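Local coordinates for oligopeptide ABC transporter, periplasmic oligopeptide-binding protein, putative (Thermotoga maritima MSB8, PDB 5IPW) that probably binds oligopeptides in the periplasm and, as in related solute-binding proteins, delivers them to an ABC transporter for uptake, at residues G61-V66 against S77-V82; D138-D143 against P150-I155; V556-Q561 against A576-I581. One frame throughout, in Å; residues are numbered along the deposited sequence.

Contact 1: residues G61-V66 against S77-V82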
ATOM      1  N   GLY A  61     -28.693   7.687  -5.178  1.00 38.01           N
ATOM      2  CA  GLY A  61     -28.259   8.018  -3.829  1.00 36.50           C
ATOM      3  C   GLY A  61     -27.097   8.979  -3.742  1.00 36.94           C
ATOM      4  O   GLY A  61     -26.396   9.235  -4.728  1.00 35.76           O
ATOM      5  N   THR A  62     -26.914   9.522  -2.540  1.00 37.86           N
ATOM      6  CA  THR A  62     -25.789  10.385  -2.227  1.00 37.04           C
ATOM      7  C   THR A  62     -25.056   9.767  -1.055  1.00 37.88           C
ATOM      8  O   THR A  62     -25.622   9.567   0.016  1.00 41.54           O
ATOM      9  CB  THR A  62     -26.216  11.832  -1.888  1.00 36.63           C
ATOM     10  OG1 THR A  62     -26.842  12.433  -3.030  1.00 36.57           O
ATOM     11  CG2 THR A  62     -25.013  12.685  -1.508  1.00 36.11           C
ATOM     12  N   TRP A  63     -23.786   9.481  -1.288  1.00 38.09           N
ATOM     13  CA  TRP A  63     -22.923   8.828  -0.337  1.00 39.14           C
ATOM     14  C   TRP A  63     -22.285   9.913   0.529  1.00 41.12           C
ATOM     15  O   TRP A  63     -21.438  10.686   0.058  1.00 40.59           O
ATOM     16  CB  TRP A  63     -21.888   8.003  -1.124  1.00 38.22           C
ATOM     17  CG  TRP A  63     -20.743   7.399  -0.381  1.00 37.71           C
ATOM     18  CD1 TRP A  63     -20.535   7.356   0.972  1.00 39.59           C
ATOM     19  CD2 TRP A  63     -19.648   6.708  -0.975  1.00 38.78           C
ATOM     20  NE1 TRP A  63     -19.351   6.694   1.252  1.00 38.09           N
ATOM     21  CE2 TRP A  63     -18.797   6.283   0.070  1.00 38.40           C
ATOM     22  CE3 TRP A  63     -19.303   6.399  -2.297  1.00 38.43           C
ATOM     23  CZ2 TRP A  63     -17.624   5.575  -0.171  1.00 39.91           C
ATOM     24  CZ3 TRP A  63     -18.142   5.707  -2.534  1.00 38.45           C
ATOM     25  CH2 TRP A  63     -17.312   5.298  -1.477  1.00 39.51           C
ATOM     26  N   ARG A  64     -22.703   9.955   1.794  1.00 40.78           N
ATOM     27  CA  ARG A  64     -22.237  10.956   2.743  1.00 41.08           C
ATOM     28  C   ARG A  64     -20.953  10.534   3.418  1.00 40.46           C
ATOM     29  O   ARG A  64     -20.894   9.480   4.053  1.00 39.83           O
ATOM     30  CB  ARG A  64     -23.298  11.212   3.813  1.00 43.28           C
ATOM     31  CG  ARG A  64     -24.626  11.711   3.251  1.00 45.31           C
ATOM     32  CD  ARG A  64     -25.711  11.712   4.310  1.00 46.42           C
ATOM     33  NE  ARG A  64     -25.997  10.355   4.764  1.00 48.24           N
ATOM     34  CZ  ARG A  64     -26.653  10.041   5.876  1.00 52.71           C
ATOM     35  NH1 ARG A  64     -27.129  10.986   6.688  1.00 54.23           N
ATOM     36  NH2 ARG A  64     -26.841   8.762   6.180  1.00 53.42           N
ATOM     37  N   ARG A  65     -19.926  11.370   3.274  1.00 39.89           N
ATOM     38  CA  ARG A  65     -18.680  11.205   4.006  1.00 39.66           C
ATOM     39  C   ARG A  65     -18.292  12.525   4.664  1.00 39.53           C
ATOM     40  O   ARG A  65     -18.988  13.539   4.526  1.00 40.65           O
ATOM     41  CB  ARG A  65     -17.556  10.785   3.060  1.00 41.20           C
ATOM     42  CG  ARG A  65     -17.822   9.562   2.205  1.00 41.08           C
ATOM     43  CD  ARG A  65     -16.594   9.240   1.351  1.00 40.78           C
ATOM     44  NE  ARG A  65     -15.878   8.057   1.826  1.00 40.52           N
ATOM     45  CZ  ARG A  65     -14.576   7.983   2.103  1.00 41.34           C
ATOM     46  NH1 ARG A  65     -13.774   9.025   1.960  1.00 41.56           N
ATOM     47  NH2 ARG A  65     -14.060   6.830   2.521  1.00 40.75           N
ATOM     48  N   VAL A  66     -17.164  12.512   5.360  1.00 38.24           N
ATOM     49  CA  VAL A  66     -16.594  13.725   5.931  1.00 39.28           C
ATOM     50  C   VAL A  66     -15.096  13.792   5.640  1.00 40.49           C
ATOM     51  O   VAL A  66     -14.411  12.767   5.648  1.00 39.71           O
ATOM     52  CB  VAL A  66     -16.832  13.807   7.465  1.00 37.26           C
ATOM     53  CG1 VAL A  66     -18.316  13.864   7.771  1.00 37.17           C
ATOM     54  CG2 VAL A  66     -16.199  12.637   8.197  1.00 36.58           C
ATOM     55  N   SER A  77      -8.752  11.135  -3.795  1.00 39.71           N
ATOM     56  CA  SER A  77      -8.020  10.419  -4.839  1.00 41.26           C
ATOM     57  C   SER A  77      -8.216   8.906  -4.756  1.00 41.08           C
ATOM     58  O   SER A  77      -8.453   8.261  -5.768  1.00 39.85           O
ATOM     59  CB  SER A  77      -6.525  10.719  -4.783  1.00 40.83           C
ATOM     60  OG  SER A  77      -5.846   9.965  -5.777  1.00 39.00           O
ATOM     61  N   LYS A  78      -8.139   8.359  -3.547  1.00 40.09           N
ATOM     62  CA  LYS A  78      -8.256   6.920  -3.346  1.00 39.87           C
ATOM     63  C   LYS A  78      -9.680   6.370  -3.494  1.00 39.70           C
ATOM     64  O   LYS A  78      -9.863   5.158  -3.529  1.00 40.58           O
ATOM     65  CB  LYS A  78      -7.665   6.537  -1.998  1.00 40.50           C
ATOM     66  CG  LYS A  78      -6.156   6.662  -1.989  1.00 43.01           C
ATOM     67  CD  LYS A  78      -5.582   6.541  -0.592  1.00 45.51           C
ATOM     68  CE  LYS A  78      -4.065   6.477  -0.627  1.00 47.09           C
ATOM     69  NZ  LYS A  78      -3.464   6.651   0.725  1.00 47.75           N
ATOM     70  N   LEU A  79     -10.678   7.247  -3.580  1.00 40.02           N
ATOM     71  CA  LEU A  79     -12.024   6.845  -4.005  1.00 41.41           C
ATOM     72  C   LEU A  79     -12.144   6.808  -5.515  1.00 40.05           C
ATOM     73  O   LEU A  79     -12.921   6.034  -6.063  1.00 38.05           O
ATOM     74  CB  LEU A  79     -13.081   7.824  -3.490  1.00 41.67           C
ATOM     75  CG  LEU A  79     -13.281   7.901  -1.983  1.00 44.07           C
ATOM     76  CD1 LEU A  79     -14.478   8.791  -1.683  1.00 45.52           C
ATOM     77  CD2 LEU A  79     -13.478   6.517  -1.388  1.00 44.25           C
ATOM     78  N   ILE A  80     -11.351   7.651  -6.162  1.00 39.91           N
ATOM     79  CA  ILE A  80     -11.636   8.154  -7.488  1.00 40.78           C
ATOM     80  C   ILE A  80     -10.679   7.584  -8.544  1.00 40.14           C
ATOM     81  O   ILE A  80     -10.920   7.698  -9.741  1.00 39.13           O
ATOM     82  CB  ILE A  80     -11.592   9.709  -7.408  1.00 42.99           C
ATOM     83  CG1 ILE A  80     -12.920  10.283  -7.837  1.00 44.63           C
ATOM     84  CG2 ILE A  80     -10.398  10.348  -8.131  1.00 44.30           C
ATOM     85  CD1 ILE A  80     -13.970  10.052  -6.781  1.00 46.01           C
ATOM     86  N   GLU A  81      -9.618   6.936  -8.083  1.00 39.74           N
ATOM     87  CA  GLU A  81      -8.515   6.533  -8.940  1.00 39.13           C
ATOM     88  C   GLU A  81      -8.874   5.411  -9.893  1.00 38.47           C
ATOM     89  O   GLU A  81      -9.653   4.516  -9.568  1.00 38.99           O
ATOM     90  CB  GLU A  81      -7.306   6.113  -8.095  1.00 38.21           C
ATOM     91  CG  GLU A  81      -6.363   7.261  -7.778  1.00 38.40           C
ATOM     92  CD  GLU A  81      -5.413   6.934  -6.648  1.00 40.49           C
ATOM     93  OE1 GLU A  81      -4.905   5.789  -6.587  1.00 38.84           O
ATOM     94  OE2 GLU A  81      -5.183   7.830  -5.811  1.00 43.30           O
ATOM     95  N   VAL A  82      -8.280   5.471 -11.077  1.00 39.24           N
ATOM     96  CA  VAL A  82      -8.425   4.416 -12.072  1.00 40.55           C
ATOM     97  C   VAL A  82      -7.054   4.043 -12.619  1.00 39.73           C
ATOM     98  O   VAL A  82      -6.155   4.878 -12.711  1.00 38.64           O
ATOM     99  CB  VAL A  82      -9.381   4.817 -13.223  1.00 41.07           C
ATOM    100  CG1 VAL A  82     -10.796   5.008 -12.697  1.00 40.26           C
ATOM    101  CG2 VAL A  82      -8.899   6.071 -13.943  1.00 41.01           C
TER
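Within 77-82, L79 is the residue that meets strand 62-67, touching W63 and R65. Along the segment, the backbone O of S77 first accepts the N-H of I80, a bond that closes the last helical turn. K78 forms a salt bridge with D616. L79 comes next, both its methyls covering the guanidinium of R65. CD2 lies 3.9 Å above the guanidinium plane, over its centre, while CD1 sits 3.7 Å from NH1 and as far from CD, alongside the bend that R65 makes at chi3 (107°). That bend turns the guanidinium flat against the leucine, and the two side chains run past each other in opposite directions. CD2 also reaches W63, meeting CH2 obliquely at 4.0 Å. Strand 62-67, which holds W63 and R65, is an outer member of a four-stranded mixed sheet in a protein of the type 2 periplasmic-binding family; helix 73-80 follows it and packs against it through this small contact of leucine methyls with an indole and a guanidinium face. W63 and R65 are themselves paired: CD of R65 lies 3.6 Å above one face of the indole, toward its rim. The carbonyl O of M299 takes a hydrogen bond from W63 NE1 and a weak one from R65 NE, which helps fix both groups. After L79, the carbonyl O of I80 is bonded to S240 OG, and E81 has salt bridges to K83 and R619.

Contact 2: residues D138-D143 against P150-I155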
ATOM      1  N   ASP A 138       5.234  14.716 -21.666  1.00 53.71           N
ATOM      2  CA  ASP A 138       5.045  16.156 -21.518  1.00 52.09           C
ATOM      3  C   ASP A 138       4.595  16.603 -20.124  1.00 51.77           C
ATOM      4  O   ASP A 138       4.481  17.807 -19.878  1.00 51.79           O
ATOM      5  CB  ASP A 138       4.045  16.645 -22.565  1.00 53.72           C
ATOM      6  CG  ASP A 138       4.516  16.385 -23.982  1.00 56.08           C
ATOM      7  OD1 ASP A 138       5.712  16.603 -24.257  1.00 58.77           O
ATOM      8  OD2 ASP A 138       3.696  15.968 -24.825  1.00 57.15           O
ATOM      9  N   ILE A 139       4.332  15.658 -19.220  1.00 49.65           N
ATOM     10  CA  ILE A 139       4.040  15.999 -17.827  1.00 50.24           C
ATOM     11  C   ILE A 139       5.096  15.385 -16.922  1.00 52.61           C
ATOM     12  O   ILE A 139       5.864  16.108 -16.284  1.00 54.46           O
ATOM     13  CB  ILE A 139       2.617  15.575 -17.388  1.00 49.35           C
ATOM     14  CG1 ILE A 139       1.579  16.217 -18.325  1.00 48.85           C
ATOM     15  CG2 ILE A 139       2.363  15.977 -15.940  1.00 47.38           C
ATOM     16  CD1 ILE A 139       0.133  16.072 -17.901  1.00 46.87           C
ATOM     17  N   VAL A 140       5.148  14.059 -16.876  1.00 54.80           N
ATOM     18  CA  VAL A 140       6.120  13.378 -16.034  1.00 56.86           C
ATOM     19  C   VAL A 140       7.520  13.738 -16.527  1.00 60.56           C
ATOM     20  O   VAL A 140       8.365  14.166 -15.740  1.00 61.47           O
ATOM     21  CB  VAL A 140       5.923  11.848 -16.034  1.00 57.96           C
ATOM     22  CG1 VAL A 140       6.979  11.163 -15.174  1.00 58.37           C
ATOM     23  CG2 VAL A 140       4.535  11.482 -15.524  1.00 58.59           C
ATOM     24  N   GLY A 141       7.739  13.605 -17.837  1.00 61.62           N
ATOM     25  CA  GLY A 141       9.047  13.873 -18.450  1.00 61.49           C
ATOM     26  C   GLY A 141       9.352  15.328 -18.763  1.00 59.91           C
ATOM     27  O   GLY A 141      10.257  15.614 -19.549  1.00 60.00           O
ATOM     28  N   ASN A 142       8.599  16.244 -18.155  1.00 57.66           N
ATOM     29  CA  ASN A 142       8.812  17.676 -18.309  1.00 59.08           C
ATOM     30  C   ASN A 142       9.404  18.277 -17.036  1.00 62.02           C
ATOM     31  O   ASN A 142       8.753  18.299 -15.986  1.00 60.91           O
ATOM     32  CB  ASN A 142       7.489  18.358 -18.634  1.00 58.67           C
ATOM     33  CG  ASN A 142       7.627  19.861 -18.774  1.00 56.98           C
ATOM     34  OD1 ASN A 142       7.808  20.573 -17.788  1.00 53.27           O
ATOM     35  ND2 ASN A 142       7.523  20.352 -20.003  1.00 56.72           N
ATOM     36  N   ASP A 143      10.624  18.801 -17.151  1.00 66.02           N
ATOM     37  CA  ASP A 143      11.412  19.231 -15.984  1.00 65.86           C
ATOM     38  C   ASP A 143      10.792  20.398 -15.213  1.00 64.20           C
ATOM     39  O   ASP A 143      10.941  20.479 -14.001  1.00 62.99           O
ATOM     40  CB  ASP A 143      12.842  19.584 -16.407  1.00 67.28           C
ATOM     41  CG  ASP A 143      13.532  18.450 -17.167  1.00 68.31           C
ATOM     42  OD1 ASP A 143      12.971  17.331 -17.253  1.00 65.20           O
ATOM     43  OD2 ASP A 143      14.641  18.686 -17.688  1.00 70.20           O
ATOM     44  N   PRO A 150       9.980  10.164 -11.190  1.00 71.83           N
ATOM     45  CA  PRO A 150       9.673   8.932 -10.474  1.00 69.34           C
ATOM     46  C   PRO A 150      10.655   7.803 -10.782  1.00 69.18           C
ATOM     47  O   PRO A 150      11.310   7.804 -11.823  1.00 63.91           O
ATOM     48  CB  PRO A 150       8.274   8.574 -10.978  1.00 69.06           C
ATOM     49  CG  PRO A 150       8.230   9.128 -12.355  1.00 69.15           C
ATOM     50  CD  PRO A 150       9.065  10.377 -12.329  1.00 70.07           C
ATOM     51  N   ASP A 151      10.742   6.863  -9.848  1.00 74.33           N
ATOM     52  CA  ASP A 151      11.559   5.652  -9.976  1.00 77.70           C
ATOM     53  C   ASP A 151      11.580   5.060 -11.396  1.00 75.21           C
ATOM     54  O   ASP A 151      12.645   4.937 -12.011  1.00 74.84           O
ATOM     55  CB  ASP A 151      11.104   4.586  -8.945  1.00 83.84           C
ATOM     56  CG  ASP A 151       9.584   4.633  -8.636  1.00 88.63           C
ATOM     57  OD1 ASP A 151       8.787   5.106  -9.476  1.00 90.96           O
ATOM     58  OD2 ASP A 151       9.182   4.191  -7.540  1.00 91.03           O
ATOM     59  N   TRP A 152      10.401   4.714 -11.908  1.00 70.25           N
ATOM     60  CA  TRP A 152      10.269   4.072 -13.221  1.00 64.81           C
ATOM     61  C   TRP A 152      10.728   4.950 -14.384  1.00 64.84           C
ATOM     62  O   TRP A 152      11.202   4.428 -15.388  1.00 64.69           O
ATOM     63  CB  TRP A 152       8.823   3.601 -13.466  1.00 64.14           C
ATOM     64  CG  TRP A 152       7.810   4.711 -13.487  1.00 59.28           C
ATOM     65  CD1 TRP A 152       7.112   5.198 -12.425  1.00 57.62           C
ATOM     66  CD2 TRP A 152       7.395   5.471 -14.621  1.00 56.05           C
ATOM     67  NE1 TRP A 152       6.289   6.213 -12.825  1.00 58.22           N
ATOM     68  CE2 TRP A 152       6.445   6.405 -14.171  1.00 56.53           C
ATOM     69  CE3 TRP A 152       7.739   5.457 -15.972  1.00 56.32           C
ATOM     70  CZ2 TRP A 152       5.831   7.314 -15.024  1.00 55.55           C
ATOM     71  CZ3 TRP A 152       7.126   6.361 -16.821  1.00 55.77           C
ATOM     72  CH2 TRP A 152       6.185   7.276 -16.343  1.00 55.89           C
ATOM     73  N   TYR A 153      10.581   6.268 -14.269  1.00 65.63           N
ATOM     74  CA  TYR A 153      11.026   7.166 -15.341  1.00 70.97           C
ATOM     75  C   TYR A 153      12.547   7.344 -15.366  1.00 73.41           C
ATOM     76  O   TYR A 153      13.116   7.600 -16.425  1.00 72.59           O
ATOM     77  CB  TYR A 153      10.348   8.534 -15.244  1.00 71.53           C
ATOM     78  CG  TYR A 153      10.597   9.433 -16.447  1.00 73.79           C
ATOM     79  CD1 TYR A 153       9.764   9.389 -17.567  1.00 75.28           C
ATOM     80  CD2 TYR A 153      11.664  10.326 -16.466  1.00 74.48           C
ATOM     81  CE1 TYR A 153       9.988  10.213 -18.665  1.00 74.33           C
ATOM     82  CE2 TYR A 153      11.896  11.156 -17.555  1.00 74.02           C
ATOM     83  CZ  TYR A 153      11.057  11.097 -18.653  1.00 74.32           C
ATOM     84  OH  TYR A 153      11.284  11.921 -19.734  1.00 72.98           O
ATOM     85  N   ASN A 154      13.196   7.221 -14.206  1.00 77.70           N
ATOM     86  CA  ASN A 154      14.657   7.346 -14.117  1.00 75.64           C
ATOM     87  C   ASN A 154      15.374   6.148 -14.723  1.00 76.27           C
ATOM     88  O   ASN A 154      16.491   6.278 -15.225  1.00 79.82           O
ATOM     89  CB  ASN A 154      15.104   7.587 -12.674  1.00 74.05           C
ATOM     90  CG  ASN A 154      14.875   9.023 -12.230  1.00 74.49           C
ATOM     91  OD1 ASN A 154      14.974   9.954 -13.032  1.00 73.37           O
ATOM     92  ND2 ASN A 154      14.567   9.211 -10.949  1.00 74.36           N
ATOM     93  N   ILE A 155      14.736   4.983 -14.683  1.00 73.72           N
ATOM     94  CA  ILE A 155      15.115   3.915 -15.592  1.00 75.66           C
ATOM     95  C   ILE A 155      14.705   4.468 -16.952  1.00 79.84           C
ATOM     96  O   ILE A 155      13.603   4.995 -17.089  1.00 90.60           O
ATOM     97  CB  ILE A 155      14.370   2.598 -15.303  1.00 74.71           C
ATOM     98  CG1 ILE A 155      14.651   2.142 -13.865  1.00 76.73           C
ATOM     99  CG2 ILE A 155      14.777   1.527 -16.311  1.00 73.89           C
ATOM    100  CD1 ILE A 155      14.132   0.763 -13.528  1.00 77.27           C
TER
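V140 pushes its CG1 methyl into a corner formed by P150, W152 and Y153. The proline is nearest, with CD 3.6 Å from CG1; CZ2 of W152 follows at 4.0 Å and CD1 of Y153 at 4.1 Å, both rings being met obliquely. With CG1 anti to the backbone N of V140 (chi1 178°), this one branch reaches all three partners. Next to it the phenol of Y153 reaches to G141, bringing its OH 3.2 Å from G141 CA. Here helix 129-140 ends, and after a loop the chain starts the short helix 151-154 just ahead of strand 157-163, an outer strand of a five-stranded antiparallel sheet; both segments fall within the family 5 solute-binding region. P150, at the N-cap position, also props the tryptophan: its CG lies 3.4 Å above one face of the W152 indole, toward the rim. Farther out, F187 meets the W152 ring with planes at about 60°, and W135 touches V140 from within its own helix. D151 OD1 accepts the backbone N-H of W152, and a salt bridge from D143 to K149 ties the loop back to the residue before P150.

Contact 3: residues V556-Q561 against A576-I581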
ATOM      1  N   VAL A 556      19.659 -11.273  -1.049  1.00 64.83           N
ATOM      2  CA  VAL A 556      19.964 -10.268  -2.063  1.00 65.03           C
ATOM      3  C   VAL A 556      19.714 -10.865  -3.439  1.00 67.48           C
ATOM      4  O   VAL A 556      19.009 -10.274  -4.251  1.00 70.98           O
ATOM      5  CB  VAL A 556      21.422  -9.770  -1.975  1.00 63.87           C
ATOM      6  CG1 VAL A 556      21.739  -8.809  -3.110  1.00 61.92           C
ATOM      7  CG2 VAL A 556      21.680  -9.096  -0.634  1.00 66.79           C
ATOM      8  N   ASP A 557      20.290 -12.041  -3.685  1.00 71.51           N
ATOM      9  CA  ASP A 557      20.149 -12.737  -4.968  1.00 73.26           C
ATOM     10  C   ASP A 557      18.686 -12.921  -5.350  1.00 73.28           C
ATOM     11  O   ASP A 557      18.302 -12.693  -6.504  1.00 66.90           O
ATOM     12  CB  ASP A 557      20.836 -14.105  -4.915  1.00 76.09           C
ATOM     13  CG  ASP A 557      22.348 -14.001  -4.900  1.00 76.80           C
ATOM     14  OD1 ASP A 557      22.902 -13.255  -5.736  1.00 75.43           O
ATOM     15  OD2 ASP A 557      22.978 -14.674  -4.058  1.00 76.97           O
ATOM     16  N   LEU A 558      17.886 -13.329  -4.369  1.00 73.20           N
ATOM     17  CA  LEU A 558      16.447 -13.475  -4.550  1.00 74.50           C
ATOM     18  C   LEU A 558      15.810 -12.175  -5.024  1.00 74.90           C
ATOM     19  O   LEU A 558      15.054 -12.174  -5.997  1.00 76.33           O
ATOM     20  CB  LEU A 558      15.777 -13.936  -3.250  1.00 75.81           C
ATOM     21  CG  LEU A 558      16.082 -15.359  -2.760  1.00 77.23           C
ATOM     22  CD1 LEU A 558      15.254 -15.674  -1.524  1.00 78.63           C
ATOM     23  CD2 LEU A 558      15.818 -16.398  -3.841  1.00 76.64           C
ATOM     24  N   TYR A 559      16.120 -11.069  -4.348  1.00 71.66           N
ATOM     25  CA  TYR A 559      15.524  -9.789  -4.716  1.00 69.36           C
ATOM     26  C   TYR A 559      15.834  -9.409  -6.154  1.00 69.61           C
ATOM     27  O   TYR A 559      14.946  -8.989  -6.892  1.00 73.49           O
ATOM     28  CB  TYR A 559      15.975  -8.644  -3.810  1.00 67.91           C
ATOM     29  CG  TYR A 559      15.381  -7.339  -4.277  1.00 63.70           C
ATOM     30  CD1 TYR A 559      14.047  -7.034  -4.022  1.00 61.77           C
ATOM     31  CD2 TYR A 559      16.127  -6.445  -5.036  1.00 61.63           C
ATOM     32  CE1 TYR A 559      13.484  -5.860  -4.481  1.00 59.55           C
ATOM     33  CE2 TYR A 559      15.573  -5.270  -5.499  1.00 60.52           C
ATOM     34  CZ  TYR A 559      14.251  -4.984  -5.220  1.00 60.16           C
ATOM     35  OH  TYR A 559      13.698  -3.814  -5.678  1.00 60.10           O
ATOM     36  N   TYR A 560      17.096  -9.543  -6.548  1.00 70.36           N
ATOM     37  CA  TYR A 560      17.506  -9.115  -7.885  1.00 73.05           C
ATOM     38  C   TYR A 560      16.999 -10.039  -8.990  1.00 71.78           C
ATOM     39  O   TYR A 560      16.914  -9.641 -10.155  1.00 67.19           O
ATOM     40  CB  TYR A 560      19.019  -8.892  -7.945  1.00 74.88           C
ATOM     41  CG  TYR A 560      19.368  -7.532  -7.397  1.00 76.17           C
ATOM     42  CD1 TYR A 560      19.603  -7.342  -6.037  1.00 77.45           C
ATOM     43  CD2 TYR A 560      19.392  -6.422  -8.228  1.00 77.67           C
ATOM     44  CE1 TYR A 560      19.890  -6.085  -5.531  1.00 77.49           C
ATOM     45  CE2 TYR A 560      19.678  -5.163  -7.733  1.00 79.39           C
ATOM     46  CZ  TYR A 560      19.926  -4.999  -6.388  1.00 78.84           C
ATOM     47  OH  TYR A 560      20.207  -3.744  -5.911  1.00 83.76           O
ATOM     48  N   GLN A 561      16.640 -11.261  -8.610  1.00 75.17           N
ATOM     49  CA  GLN A 561      15.880 -12.137  -9.490  1.00 79.30           C
ATOM     50  C   GLN A 561      14.466 -11.606  -9.624  1.00 74.67           C
ATOM     51  O   GLN A 561      13.969 -11.425 -10.736  1.00 77.95           O
ATOM     52  CB  GLN A 561      15.843 -13.569  -8.956  1.00 85.52           C
ATOM     53  CG  GLN A 561      17.082 -14.381  -9.288  1.00 91.36           C
ATOM     54  CD  GLN A 561      16.931 -15.837  -8.896  1.00 97.20           C
ATOM     55  OE1 GLN A 561      17.117 -16.200  -7.731  1.00 99.36           O
ATOM     56  NE2 GLN A 561      16.588 -16.683  -9.867  1.00 99.56           N
ATOM     57  N   ALA A 576       8.528 -17.076  -1.718  1.00 83.98           N
ATOM     58  CA  ALA A 576       8.465 -18.247  -0.845  1.00 83.87           C
ATOM     59  C   ALA A 576       9.831 -18.532  -0.224  1.00 79.94           C
ATOM     60  O   ALA A 576       9.936 -18.734   0.982  1.00 75.66           O
ATOM     61  CB  ALA A 576       7.974 -19.462  -1.620  1.00 85.38           C
ATOM     62  N   GLU A 577      10.868 -18.518  -1.056  1.00 80.56           N
ATOM     63  CA  GLU A 577      12.241 -18.780  -0.603  1.00 85.98           C
ATOM     64  C   GLU A 577      12.720 -17.728   0.398  1.00 89.75           C
ATOM     65  O   GLU A 577      13.344 -18.053   1.411  1.00 93.37           O
ATOM     66  CB  GLU A 577      13.210 -18.790  -1.784  1.00 85.07           C
ATOM     67  CG  GLU A 577      12.755 -19.613  -2.973  1.00 85.79           C
ATOM     68  CD  GLU A 577      13.915 -20.100  -3.806  1.00 88.34           C
ATOM     69  OE1 GLU A 577      14.778 -20.808  -3.251  1.00 92.87           O
ATOM     70  OE2 GLU A 577      13.965 -19.777  -5.011  1.00 90.06           O
ATOM     71  N   ALA A 578      12.434 -16.466   0.094  1.00 86.32           N
ATOM     72  CA  ALA A 578      12.795 -15.360   0.964  1.00 82.60           C
ATOM     73  C   ALA A 578      12.183 -15.529   2.345  1.00 79.63           C
ATOM     74  O   ALA A 578      12.861 -15.384   3.361  1.00 80.33           O
ATOM     75  CB  ALA A 578      12.333 -14.050   0.349  1.00 85.85           C
ATOM     76  N   THR A 579      10.893 -15.839   2.373  1.00 76.56           N
ATOM     77  CA  THR A 579      10.178 -16.018   3.629  1.00 76.11           C
ATOM     78  C   THR A 579      10.621 -17.296   4.343  1.00 74.04           C
ATOM     79  O   THR A 579      10.487 -17.403   5.558  1.00 69.28           O
ATOM     80  CB  THR A 579       8.656 -16.050   3.405  1.00 75.13           C
ATOM     81  OG1 THR A 579       8.328 -17.077   2.457  1.00 76.43           O
ATOM     82  CG2 THR A 579       8.170 -14.711   2.892  1.00 74.94           C
ATOM     83  N   LYS A 580      11.123 -18.263   3.578  1.00 75.26           N
ATOM     84  CA  LYS A 580      11.728 -19.468   4.145  1.00 77.62           C
ATOM     85  C   LYS A 580      12.961 -19.044   4.921  1.00 71.55           C
ATOM     86  O   LYS A 580      13.079 -19.307   6.112  1.00 67.24           O
ATOM     87  CB  LYS A 580      12.105 -20.476   3.040  1.00 81.01           C
ATOM     88  CG  LYS A 580      12.753 -21.769   3.531  1.00 82.72           C
ATOM     89  CD  LYS A 580      13.422 -22.546   2.405  1.00 82.78           C
ATOM     90  CE  LYS A 580      14.344 -23.621   2.960  1.00 83.66           C
ATOM     91  NZ  LYS A 580      14.997 -24.440   1.899  1.00 83.47           N
ATOM     92  N   ILE A 581      13.865 -18.357   4.237  1.00 69.62           N
ATOM     93  CA  ILE A 581      15.082 -17.851   4.858  1.00 67.80           C
ATOM     94  C   ILE A 581      14.774 -17.086   6.156  1.00 66.51           C
ATOM     95  O   ILE A 581      15.296 -17.420   7.217  1.00 68.19           O
ATOM     96  CB  ILE A 581      15.877 -16.985   3.862  1.00 65.86           C
ATOM     97  CG1 ILE A 581      16.575 -17.901   2.844  1.00 64.15           C
ATOM     98  CG2 ILE A 581      16.874 -16.105   4.600  1.00 66.20           C
ATOM     99  CD1 ILE A 581      17.240 -17.194   1.677  1.00 63.50           C
TER
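The axes of 556-561 and 576-581 run nearly antiparallel, at 160° and 10.0 Å apart, with the backbones nearest at L558 and A578, whose CA atoms are 6.9 Å from each other. They belong to helices 550-564 and 568-584, consecutive in the chain and joined by a short turn, so that together they make an antiparallel helical hairpin. Within 556-561 it is L558 that makes the contact. With CG anti to its carbonyl carbon (chi1 -68°), it sends both methyls across to the second helix. CD1 goes deepest, packing on the backbone at A578 and reaching that residue's CB at 3.8 Å. The same methyl touches CB of E577 at 3.7 Å on one flank and CD1 of I581, one helical turn further along, at 4.1 Å. CD2 lies along the E577 side chain, between its CB and its carboxylate, the two side chains crossing obliquely. No hydrogen bond or salt bridge links the two segments; the leucine methyls meet mainly carbon, with the A578 backbone and the E577 carboxylate at the margins. An alanine in place of L558 would probably cost the hairpin most of the contact between these two segments, opening a gap in front of A578 and leaving the I581 methyl without its partner on 556-561. Behind the pair, A578 also touches L555 and F508, and I581 packs on V551 and L555 of the first helix, which continues the same seam toward that helix's start. On its far flank the first helix is covered by helix 523-534, where I530 meets V556 and Y560. E577 is exposed, and its OE2 comes to 4.0 Å from CD2 of L558.

Overall arrangement
Contacts 1, 2 and 3 follow one another along the chain without overlapping, and none touches another. Centre to centre, contact 2 lies about 29 Å from each of the others, while contacts 1 and 3 are about 38 Å apart, on opposite sides of the chain's centre. They share no helix or sheet: contact 1 sets a helix against the outer strand 62-67 of a mixed sheet, contact 2 joins a helix end to the short helix leading into strand 157-163 of the antiparallel sheet, and contact 3 pairs two late helices. Contacts 2 and 3 approach most closely, about 9 Å between nearest atoms, so early and late parts of this long chain lie side by side.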